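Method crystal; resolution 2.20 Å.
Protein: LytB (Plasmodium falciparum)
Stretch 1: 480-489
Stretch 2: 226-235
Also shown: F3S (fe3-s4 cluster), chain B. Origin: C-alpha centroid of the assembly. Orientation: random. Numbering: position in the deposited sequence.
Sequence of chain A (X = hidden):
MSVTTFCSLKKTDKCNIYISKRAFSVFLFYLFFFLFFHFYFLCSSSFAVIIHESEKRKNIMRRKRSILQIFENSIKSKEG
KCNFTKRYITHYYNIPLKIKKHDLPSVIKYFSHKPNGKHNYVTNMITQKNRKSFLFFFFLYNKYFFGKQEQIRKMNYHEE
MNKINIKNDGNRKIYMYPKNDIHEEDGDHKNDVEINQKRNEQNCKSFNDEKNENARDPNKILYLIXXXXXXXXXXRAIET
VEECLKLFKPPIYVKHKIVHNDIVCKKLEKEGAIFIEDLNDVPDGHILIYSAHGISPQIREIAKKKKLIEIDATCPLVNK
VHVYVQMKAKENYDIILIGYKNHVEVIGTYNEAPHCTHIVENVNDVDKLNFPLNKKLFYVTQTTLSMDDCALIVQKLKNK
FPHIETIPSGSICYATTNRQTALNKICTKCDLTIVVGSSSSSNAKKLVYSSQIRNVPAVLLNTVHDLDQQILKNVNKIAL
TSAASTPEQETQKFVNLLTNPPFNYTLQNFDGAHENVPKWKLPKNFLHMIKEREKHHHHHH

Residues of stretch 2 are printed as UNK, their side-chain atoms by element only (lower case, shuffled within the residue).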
# COMPACT_ATOMS: atom_id res chain seq x y z
N LEU A 480 -4.02 19.14 0.87
CA LEU A 480 -3.67 18.34 -0.31
C LEU A 480 -2.61 17.31 0.03
O LEU A 480 -1.53 17.67 0.50
CB LEU A 480 -3.20 19.22 -1.46
CG LEU A 480 -2.64 18.52 -2.69
CD1 LEU A 480 -3.73 17.74 -3.44
CD2 LEU A 480 -1.99 19.54 -3.62
N THR A 481 -2.92 16.03 -0.18
CA THR A 481 -1.94 14.98 0.02
C THR A 481 -2.03 13.92 -1.07
O THR A 481 -2.77 14.09 -2.04
CB THR A 481 -2.08 14.32 1.40
OG1 THR A 481 -0.97 13.43 1.59
CG2 THR A 481 -3.34 13.54 1.49
N SER A 482 -1.28 12.83 -0.95
CA SER A 482 -1.29 11.83 -1.98
C SER A 482 -0.91 10.49 -1.39
O SER A 482 -0.21 10.42 -0.39
CB SER A 482 -0.31 12.21 -3.11
OG SER A 482 1.00 12.33 -2.58
N ALA A 483 -1.39 9.43 -2.03
CA ALA A 483 -1.19 8.08 -1.54
C ALA A 483 0.22 7.59 -1.78
O ALA A 483 1.00 8.21 -2.50
CB ALA A 483 -2.16 7.15 -2.22
N ALA A 484 0.54 6.45 -1.17
CA ALA A 484 1.89 5.91 -1.21
C ALA A 484 2.30 5.40 -2.58
O ALA A 484 3.47 5.08 -2.80
CB ALA A 484 2.03 4.79 -0.17
N SER A 485 1.35 5.33 -3.51
CA SER A 485 1.60 4.78 -4.85
C SER A 485 1.51 5.89 -5.89
O SER A 485 1.64 5.63 -7.08
CB SER A 485 0.56 3.70 -5.19
OG SER A 485 -0.74 4.09 -4.69
N THR A 486 1.28 7.12 -5.45
CA THR A 486 1.02 8.25 -6.36
C THR A 486 2.28 9.06 -6.79
O THR A 486 2.98 9.63 -5.94
CB THR A 486 0.02 9.23 -5.73
OG1 THR A 486 -1.17 8.52 -5.37
CG2 THR A 486 -0.33 10.32 -6.71
N PRO A 487 2.55 9.14 -8.10
CA PRO A 487 3.70 9.91 -8.61
C PRO A 487 3.59 11.38 -8.27
O PRO A 487 2.51 11.96 -8.37
CB PRO A 487 3.64 9.71 -10.12
CG PRO A 487 2.77 8.50 -10.32
CD PRO A 487 1.80 8.48 -9.19
N GLU A 488 4.72 11.99 -7.89
CA GLU A 488 4.75 13.36 -7.39
C GLU A 488 4.26 14.33 -8.47
O GLU A 488 3.56 15.30 -8.16
CB GLU A 488 6.16 13.74 -6.90
CG GLU A 488 6.30 15.20 -6.40
CD GLU A 488 5.30 15.55 -5.28
OE1 GLU A 488 5.07 16.76 -5.04
OE2 GLU A 488 4.75 14.65 -4.62
N GLN A 489 4.58 14.05 -9.74
CA GLN A 489 4.10 14.91 -10.82
C GLN A 489 2.57 15.08 -10.81
O GLN A 489 2.05 16.16 -11.09
CB GLN A 489 4.52 14.40 -12.21
CG GLN A 489 4.40 15.51 -13.30
CD GLN A 489 4.47 14.98 -14.75
OE1 GLN A 489 4.63 13.77 -14.98
NE2 GLN A 489 4.33 15.88 -15.72
N UNK A 226 3.28 17.02 3.80
CA UNK A 226 4.39 16.11 3.77
C UNK A 226 4.38 15.45 5.14
O UNK A 226 4.15 16.11 6.15
n UNK A 226 7.94 16.17 3.96
o UNK A 226 6.82 15.40 2.14
c UNK A 226 5.69 16.94 3.56
c UNK A 226 6.86 16.10 3.16
N UNK A 227 4.62 14.14 5.20
CA UNK A 227 4.87 13.24 4.08
C UNK A 227 3.63 12.87 3.27
O UNK A 227 2.50 12.90 3.77
c UNK A 227 5.43 11.99 4.76
c UNK A 227 4.76 13.47 6.50
c UNK A 227 4.84 12.02 6.11
N UNK A 228 3.89 12.50 2.02
CA UNK A 228 2.87 12.10 1.07
C UNK A 228 3.56 11.30 -0.00
O UNK A 228 4.80 11.26 -0.04
n UNK A 228 4.29 17.39 -0.41
c UNK A 228 3.27 14.16 -0.42
c UNK A 228 2.24 13.32 0.40
c UNK A 228 2.57 15.30 -1.18
c UNK A 228 4.29 16.99 -1.67
n UNK A 228 5.10 17.59 -2.53
n UNK A 228 3.47 16.01 -2.06
N UNK A 229 2.79 10.73 -0.92
CA UNK A 229 3.38 10.19 -2.13
C UNK A 229 4.23 8.95 -1.89
O UNK A 229 4.12 8.29 -0.84
N UNK A 230 5.08 8.64 -2.87
CA UNK A 230 5.82 7.37 -2.89
C UNK A 230 6.40 6.98 -1.53
O UNK A 230 7.08 7.77 -0.87
c UNK A 230 7.15 6.71 -7.65
c UNK A 230 5.82 6.62 -7.99
c UNK A 230 6.55 7.14 -5.35
c UNK A 230 6.97 7.43 -3.92
c UNK A 230 5.22 7.04 -5.70
c UNK A 230 7.51 6.97 -6.34
c UNK A 230 4.85 6.78 -7.01
N UNK A 231 6.14 5.75 -1.12
CA UNK A 231 6.85 5.15 0.00
C UNK A 231 8.05 4.42 -0.59
O UNK A 231 8.22 4.36 -1.82
s UNK A 231 5.47 2.79 -0.36
c UNK A 231 5.93 4.16 0.72
N UNK A 232 8.88 3.85 0.27
CA UNK A 232 10.04 3.13 -0.20
C UNK A 232 9.70 1.78 -0.85
O UNK A 232 10.39 1.33 -1.75
c UNK A 232 13.11 3.33 -0.42
c UNK A 232 12.39 2.39 0.53
c UNK A 232 14.53 2.83 -0.74
c UNK A 232 11.02 2.93 0.95
n UNK A 232 15.21 3.72 -1.73
N UNK A 233 8.62 1.13 -0.40
CA UNK A 233 8.26 -0.15 -0.98
C UNK A 233 7.88 0.04 -2.44
O UNK A 233 8.21 -0.75 -3.33
N UNK A 234 7.19 1.14 -2.69
CA UNK A 234 6.75 1.46 -4.04
C UNK A 234 7.93 1.85 -4.91
O UNK A 234 8.07 1.34 -6.02
c UNK A 234 5.66 2.56 -4.03
c UNK A 234 4.30 1.94 -3.63
c UNK A 234 5.55 3.27 -5.36
N UNK A 235 8.81 2.73 -4.42
CA UNK A 235 9.93 3.16 -5.28
C UNK A 235 10.83 1.96 -5.57
O UNK A 235 11.27 1.77 -6.70
o UNK A 235 11.19 3.98 -3.38
c UNK A 235 10.72 4.32 -4.67
FE1 F3S B . 4.58 1.10 0.93
FE3 F3S B . 5.47 -1.24 1.93
FE4 F3S B . 3.78 0.33 3.30
S1 F3S B . 4.68 -0.84 -0.08
S2 F3S B . 2.55 1.40 1.79
S3 F3S B . 5.86 0.76 2.72
S4 F3S B . 3.77 -1.87 3.21
O HOH W 1 -0.33 12.71 4.13
O HOH W 2 5.40 10.53 -5.12

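Position 226 carries four side-chain atoms: two carbons, the second bearing one oxygen and one nitrogen. It does not contact stretch 1 and touches a crystal neighbour. The residue is N226.

Position 227 has three carbons that close a ring onto its own backbone nitrogen. The peptide bond before it is cis. Such a ring belongs to proline, so this is P227. Its CA-to-CB bond points away from stretch 1, but its carbonyl is linked to the other stretch by water 1. The water donates to P227 O at 2.9 Å and accepts from T481 OG1 at 2.7 Å.

Position 228 shows a chain of three carbons, a nitrogen, then a carbon carrying two more nitrogens. That is a guanidinium group, and the residue is R228. Its CB lies 3.4 Å from T481 OG1 and 3.4 Å from S482 OG. The chain runs on to E488, where R228 NH2 donates to E488 OE1 at 2.6 Å, almost straight. R228 NE donates to E488 OE2 at 3.2 Å. Together these make a two-pronged salt bridge.

Position 229 has no side-chain atoms. It is G229. Its phi of 69° by itself favours glycine. An ideal CB here would lie 3.4 Å from S482 OG and 3.7 Å from T486 O. G229 N donates to S482 O at 3.1 Å with a nearly linear angle. G229 CA makes a CA-H...O contact with A483 O at 3.1 Å.

Position 230 has one carbon leading to a ring of six carbons, with no heteroatom. It is F230. CB points away from stretch 1, yet the ring returns to it. S485 O sits at the ring edge, 3.4 Å from F230 CE1. P487 CD is 4.1 Å from the same F230 CE1. Water 2 accepts from F230 N at 3.0 Å and donates to T486 O at 2.7 Å.

Position 231 has one carbon and one sulfur. The sulfur is 2.3 Å from FE1 of the cluster, so this is a cysteine ligand, C231. C231 N donates to A484 O at 3.2 Å, and C231 CB lies 4.0 Å from A484 CB.

Position 232 has four carbons in a row ending in nitrogen. Its CA-to-CB bond points away, and it touches nothing on stretch 1. It is K232.

Position 233 has no side chain and is G233. An ideal CB would clash with cluster atom S1 at 2.4 Å.

Position 234 has one carbon carrying two more. It is V234. V234 CG2 lies 3.4 Å from A484 O. V234 N donates to C231 SG at 3.3 Å, capping the helix.

Position 235 has one carbon and one oxygen, without contact to stretch 1. It is S235.

The contact combines backbone pairing with two side chains, R228 and F230. Hydrogen bonds to S482 O and A484 O join the stretches. CA-H...O contacts lie beside them, including A484 CA to G229 O at 3.3 Å. The salt bridge secures one flank, and the F230 ring covers S485 to P487.

Stretch 2, residues 226-235: NPRGFCKGVS
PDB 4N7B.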